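Local coordinates for protein type III effector HopU1 (Pseudomonas syringae pv. tomato, PDB 3U0J) that probably transfers ADP-ribose from NAD+ to arginine side chains of target proteins, as a bacterial type III effector that targets plant proteins, at residues F220-G232 / E240-I252. Residues are numbered along the deposited sequence; the frame is centred on the assembly and turned at random.
Sequences FQISLKRGADISG and EEIMLPMMSEFVI
Ala228 and Met243 form a hydrogen-bonded pair, Ala228 N to Met243 O at 2.9 Å and Met243 N to Ala228 O at 2.8 Å, between short strands running roughly antiparallel, their N-to-C directions 140° apart. Beside it, Asp229 and Ile242 make a non-hydrogen-bonded pair. Ile242 CD1 lies 3.6 Å from Asp229 CB, and with CG of Asp229 anti to its own N (chi1 176°) the carboxylate turns along the chain. There OD1 takes both the backbone N and OG of Ser231, an Asx turn at the end of the strand. Just past the strand, Ile230 brings CD1 to 3.8 Å from Met243 CE and against Glu241 CG.

Before the corner at Lys225, Leu224 spreads its two methyls: CD1 meets Ile242 CG2 at 3.8 Å, and CD2 packs on Leu244 CD1 at 3.9 Å. That CD2 also touches the Phe250 ring edge in plane, whereas Ile222 CG2 approaches CE1 of this ring obliquely at 3.6 Å. Leu224 thus bridges the hairpin and the Phe250 strand.

Strand 199-201 pairs antiparallel with the other edge of 241-243, the middle of three strands. Glu241 OE1 is hydrogen-bonded to Ser234 OG and OE2 weakly to Ser199 OG; the latter pairing is consistent with Glu241 being the second glutamate of the Glu-x-Glu motif, set by the Ser-Thr-Ser/Thr serine, as in arginine-specific ADP-ribosyltransferases. Asp229 forms a salt bridge with Arg202. Helix 145-162 packs Leu155 on Ile230, and strand 167-172 sets Val168 against Leu224 and Ile242. Strand 263-269 lies between 218-224 and 248-257 in the mixed sheet.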
loop_
_atom_site.group_PDB
_atom_site.type_symbol
_atom_site.label_atom_id
_atom_site.label_comp_id
_atom_site.label_asym_id
_atom_site.label_seq_id
_atom_site.Cartn_x
_atom_site.Cartn_y
_atom_site.Cartn_z
ATOM N N PHE A 220 6.340 -10.550 9.714
ATOM C CA PHE A 220 7.333 -9.496 9.659
ATOM C C PHE A 220 7.077 -8.509 10.773
ATOM O O PHE A 220 5.985 -7.946 10.884
ATOM C CB PHE A 220 7.265 -8.765 8.325
ATOM C CG PHE A 220 7.784 -9.559 7.176
ATOM C CD1 PHE A 220 9.115 -9.523 6.842
ATOM C CD2 PHE A 220 6.938 -10.346 6.419
ATOM C CE1 PHE A 220 9.602 -10.260 5.765
ATOM C CE2 PHE A 220 7.428 -11.079 5.336
ATOM C CZ PHE A 220 8.762 -11.027 5.015
ATOM N N GLN A 221 8.081 -8.299 11.611
ATOM C CA GLN A 221 7.968 -7.291 12.636
ATOM C C GLN A 221 8.859 -6.159 12.227
ATOM O O GLN A 221 10.080 -6.273 12.275
ATOM C CB GLN A 221 8.405 -7.832 13.975
ATOM C CG GLN A 221 8.379 -6.787 15.057
ATOM C CD GLN A 221 8.856 -7.349 16.362
ATOM O OE1 GLN A 221 8.303 -8.335 16.864
ATOM N NE2 GLN A 221 9.893 -6.735 16.924
ATOM N N ILE A 222 8.236 -5.070 11.804
ATOM C CA ILE A 222 8.938 -3.971 11.162
ATOM C C ILE A 222 8.912 -2.745 12.054
ATOM O O ILE A 222 7.861 -2.361 12.576
ATOM C CB ILE A 222 8.240 -3.623 9.856
ATOM C CG1 ILE A 222 7.951 -4.901 9.078
ATOM C CG2 ILE A 222 9.047 -2.641 9.063
ATOM C CD1 ILE A 222 7.207 -4.669 7.795
ATOM N N SER A 223 10.071 -2.142 12.257
ATOM C CA SER A 223 10.101 -0.859 12.924
ATOM C C SER A 223 10.435 0.208 11.886
ATOM O O SER A 223 11.425 0.105 11.148
ATOM C CB SER A 223 11.088 -0.850 14.087
ATOM O OG SER A 223 12.414 -0.882 13.613
ATOM N N LEU A 224 9.576 1.219 11.821
ATOM C CA LEU A 224 9.639 2.209 10.772
ATOM C C LEU A 224 10.169 3.504 11.327
ATOM O O LEU A 224 9.798 3.925 12.434
ATOM C CB LEU A 224 8.237 2.449 10.216
ATOM C CG LEU A 224 7.545 1.228 9.612
ATOM C CD1 LEU A 224 6.055 1.466 9.500
ATOM C CD2 LEU A 224 8.147 0.899 8.250
ATOM N N LYS A 225 11.033 4.143 10.558
ATOM C CA LYS A 225 11.402 5.505 10.861
ATOM C C LYS A 225 10.342 6.438 10.276
ATOM O O LYS A 225 10.038 7.489 10.847
ATOM C CB LYS A 225 12.776 5.822 10.281
ATOM C CG LYS A 225 13.876 4.914 10.789
ATOM C CD LYS A 225 15.236 5.316 10.231
ATOM C CE LYS A 225 16.343 4.460 10.809
ATOM N NZ LYS A 225 17.682 4.946 10.374
ATOM N N ARG A 226 9.769 6.051 9.138
ATOM C CA ARG A 226 8.836 6.930 8.450
ATOM C C ARG A 226 7.827 6.184 7.559
ATOM O O ARG A 226 8.199 5.441 6.653
ATOM C CB ARG A 226 9.621 7.962 7.648
ATOM C CG ARG A 226 8.809 9.152 7.170
ATOM C CD ARG A 226 9.729 10.332 6.769
ATOM N NE ARG A 226 9.124 11.153 5.719
ATOM C CZ ARG A 226 8.622 12.368 5.908
ATOM N NH1 ARG A 226 8.652 12.931 7.114
ATOM N NH2 ARG A 226 8.091 13.021 4.882
ATOM N N GLY A 227 6.543 6.395 7.828
ATOM C CA GLY A 227 5.489 5.752 7.064
ATOM C C GLY A 227 4.165 6.502 7.106
ATOM O O GLY A 227 3.999 7.467 7.852
ATOM N N ALA A 228 3.207 6.060 6.303
ATOM C CA ALA A 228 1.978 6.821 6.179
ATOM C C ALA A 228 0.789 6.154 6.853
ATOM O O ALA A 228 0.437 5.014 6.554
ATOM C CB ALA A 228 1.686 7.111 4.717
ATOM N N ASP A 229 0.171 6.868 7.775
ATOM C CA ASP A 229 -1.023 6.362 8.410
ATOM C C ASP A 229 -2.196 6.805 7.554
ATOM O O ASP A 229 -2.573 7.974 7.559
ATOM C CB ASP A 229 -1.150 6.900 9.819
ATOM C CG ASP A 229 -2.425 6.472 10.482
ATOM O OD1 ASP A 229 -3.178 5.716 9.837
ATOM O OD2 ASP A 229 -2.675 6.886 11.644
ATOM N N ILE A 230 -2.742 5.853 6.806
ATOM C CA ILE A 230 -3.809 6.090 5.855
ATOM C C ILE A 230 -5.150 5.568 6.381
ATOM O O ILE A 230 -6.139 5.473 5.642
ATOM C CB ILE A 230 -3.512 5.327 4.565
ATOM C CG1 ILE A 230 -3.428 3.821 4.874
ATOM C CG2 ILE A 230 -2.231 5.857 3.905
ATOM C CD1 ILE A 230 -3.517 2.948 3.682
ATOM N N SER A 231 -5.186 5.204 7.653
ATOM C CA SER A 231 -6.409 4.654 8.212
ATOM C C SER A 231 -7.616 5.567 7.966
ATOM O O SER A 231 -8.735 5.093 7.864
ATOM C CB SER A 231 -6.242 4.371 9.696
ATOM O OG SER A 231 -5.884 5.550 10.381
ATOM N N GLY A 232 -7.386 6.867 7.851
ATOM C CA GLY A 232 -8.483 7.791 7.594
ATOM C C GLY A 232 -9.137 7.643 6.228
ATOM O O GLY A 232 -10.335 7.842 6.085
ATOM N N GLU A 240 -6.272 -0.477 10.683
ATOM C CA GLU A 240 -5.224 0.370 11.272
ATOM C C GLU A 240 -3.897 0.329 10.525
ATOM O O GLU A 240 -2.837 0.211 11.150
ATOM C CB GLU A 240 -4.973 0.016 12.739
ATOM C CG GLU A 240 -6.057 0.469 13.708
ATOM C CD GLU A 240 -5.576 0.491 15.170
ATOM O OE1 GLU A 240 -4.338 0.478 15.407
ATOM O OE2 GLU A 240 -6.440 0.538 16.084
ATOM N N GLU A 241 -3.948 0.457 9.201
ATOM C CA GLU A 241 -2.755 0.291 8.386
ATOM C C GLU A 241 -1.825 1.508 8.206
ATOM O O GLU A 241 -2.241 2.659 8.195
ATOM C CB GLU A 241 -3.105 -0.330 7.041
ATOM C CG GLU A 241 -4.289 0.267 6.392
ATOM C CD GLU A 241 -4.842 -0.617 5.283
ATOM O OE1 GLU A 241 -6.094 -0.784 5.277
ATOM O OE2 GLU A 241 -4.031 -1.134 4.441
ATOM N N ILE A 242 -0.541 1.196 8.088
ATOM C CA ILE A 242 0.495 2.135 7.736
ATOM C C ILE A 242 1.024 1.665 6.377
ATOM O O ILE A 242 1.279 0.468 6.207
ATOM C CB ILE A 242 1.619 2.046 8.757
ATOM C CG1 ILE A 242 1.088 2.313 10.163
ATOM C CG2 ILE A 242 2.721 2.997 8.406
ATOM C CD1 ILE A 242 0.382 3.626 10.290
ATOM N N MET A 243 1.159 2.582 5.410
ATOM C CA MET A 243 1.586 2.233 4.042
ATOM C C MET A 243 2.935 2.899 3.763
ATOM O O MET A 243 3.182 4.012 4.239
ATOM C CB MET A 243 0.520 2.673 3.016
ATOM C CG MET A 243 0.778 2.288 1.532
ATOM S SD MET A 243 -0.576 2.664 0.360
ATOM C CE MET A 243 -1.749 1.383 0.748
ATOM N N LEU A 244 3.827 2.217 3.038
ATOM C CA LEU A 244 5.137 2.795 2.711
ATOM C C LEU A 244 5.200 3.230 1.263
ATOM O O LEU A 244 4.548 2.640 0.422
ATOM C CB LEU A 244 6.263 1.791 2.948
ATOM C CG LEU A 244 6.662 1.449 4.384
ATOM C CD1 LEU A 244 6.406 2.633 5.261
ATOM C CD2 LEU A 244 5.844 0.302 4.877
ATOM N N PRO A 245 6.009 4.249 0.958
ATOM C CA PRO A 245 6.229 4.667 -0.434
ATOM C C PRO A 245 6.927 3.573 -1.243
ATOM O O PRO A 245 7.602 2.745 -0.644
ATOM C CB PRO A 245 7.184 5.860 -0.296
ATOM C CG PRO A 245 7.088 6.294 1.131
ATOM C CD PRO A 245 6.789 5.060 1.909
ATOM N N MET A 246 6.782 3.588 -2.571
ATOM C CA MET A 246 7.525 2.687 -3.460
ATOM C C MET A 246 8.996 2.541 -3.035
ATOM O O MET A 246 9.592 3.480 -2.502
ATOM C CB MET A 246 7.486 3.204 -4.904
ATOM C CG MET A 246 6.129 3.226 -5.573
ATOM S SD MET A 246 6.230 4.099 -7.151
ATOM C CE MET A 246 7.571 5.234 -6.849
ATOM N N MET A 247 9.583 1.370 -3.290
ATOM C CA MET A 247 11.014 1.147 -3.056
ATOM C C MET A 247 11.461 1.341 -1.612
ATOM O O MET A 247 12.532 1.905 -1.356
ATOM C CB MET A 247 11.875 2.013 -3.979
ATOM C CG MET A 247 12.091 1.386 -5.350
ATOM S SD MET A 247 12.835 -0.256 -5.297
ATOM C CE MET A 247 12.163 -0.944 -6.789
ATOM N N SER A 248 10.648 0.868 -0.674
ATOM C CA SER A 248 11.051 0.844 0.720
ATOM C C SER A 248 12.092 -0.244 0.942
ATOM O O SER A 248 12.033 -1.324 0.340
ATOM C CB SER A 248 9.852 0.600 1.616
ATOM O OG SER A 248 9.365 -0.701 1.397
ATOM N N GLU A 249 13.036 0.043 1.824
ATOM C CA GLU A 249 14.227 -0.775 1.975
ATOM C C GLU A 249 14.422 -1.147 3.441
ATOM O O GLU A 249 14.308 -0.276 4.314
ATOM C CB GLU A 249 15.415 0.048 1.481
ATOM C CG GLU A 249 16.470 -0.737 0.748
ATOM C CD GLU A 249 17.154 0.062 -0.351
ATOM O OE1 GLU A 249 16.547 1.022 -0.899
ATOM O OE2 GLU A 249 18.307 -0.298 -0.676
ATOM N N PHE A 250 14.723 -2.421 3.719
ATOM C CA PHE A 250 14.884 -2.889 5.113
ATOM C C PHE A 250 16.106 -3.765 5.384
ATOM O O PHE A 250 16.524 -4.563 4.546
ATOM C CB PHE A 250 13.637 -3.632 5.604
ATOM C CG PHE A 250 12.361 -2.883 5.373
ATOM C CD1 PHE A 250 11.840 -2.056 6.357
ATOM C CD2 PHE A 250 11.693 -2.985 4.159
ATOM C CE1 PHE A 250 10.675 -1.350 6.141
ATOM C CE2 PHE A 250 10.529 -2.281 3.938
ATOM C CZ PHE A 250 10.018 -1.461 4.933
ATOM N N VAL A 251 16.665 -3.602 6.577
ATOM C CA VAL A 251 17.676 -4.503 7.098
ATOM C C VAL A 251 16.957 -5.568 7.907
ATOM O O VAL A 251 16.129 -5.243 8.765
ATOM C CB VAL A 251 18.610 -3.756 8.055
ATOM C CG1 VAL A 251 19.592 -4.715 8.706
ATOM C CG2 VAL A 251 19.333 -2.633 7.324
ATOM N N ILE A 252 17.251 -6.837 7.657
ATOM C CA ILE A 252 16.687 -7.857 8.529
ATOM C C ILE A 252 17.568 -8.036 9.753
ATOM O O ILE A 252 18.635 -8.628 9.658
ATOM C CB ILE A 252 16.534 -9.187 7.813
ATOM C CG1 ILE A 252 15.794 -8.968 6.488
ATOM C CG2 ILE A 252 15.801 -10.168 8.713
ATOM C CD1 ILE A 252 15.830 -10.136 5.541
#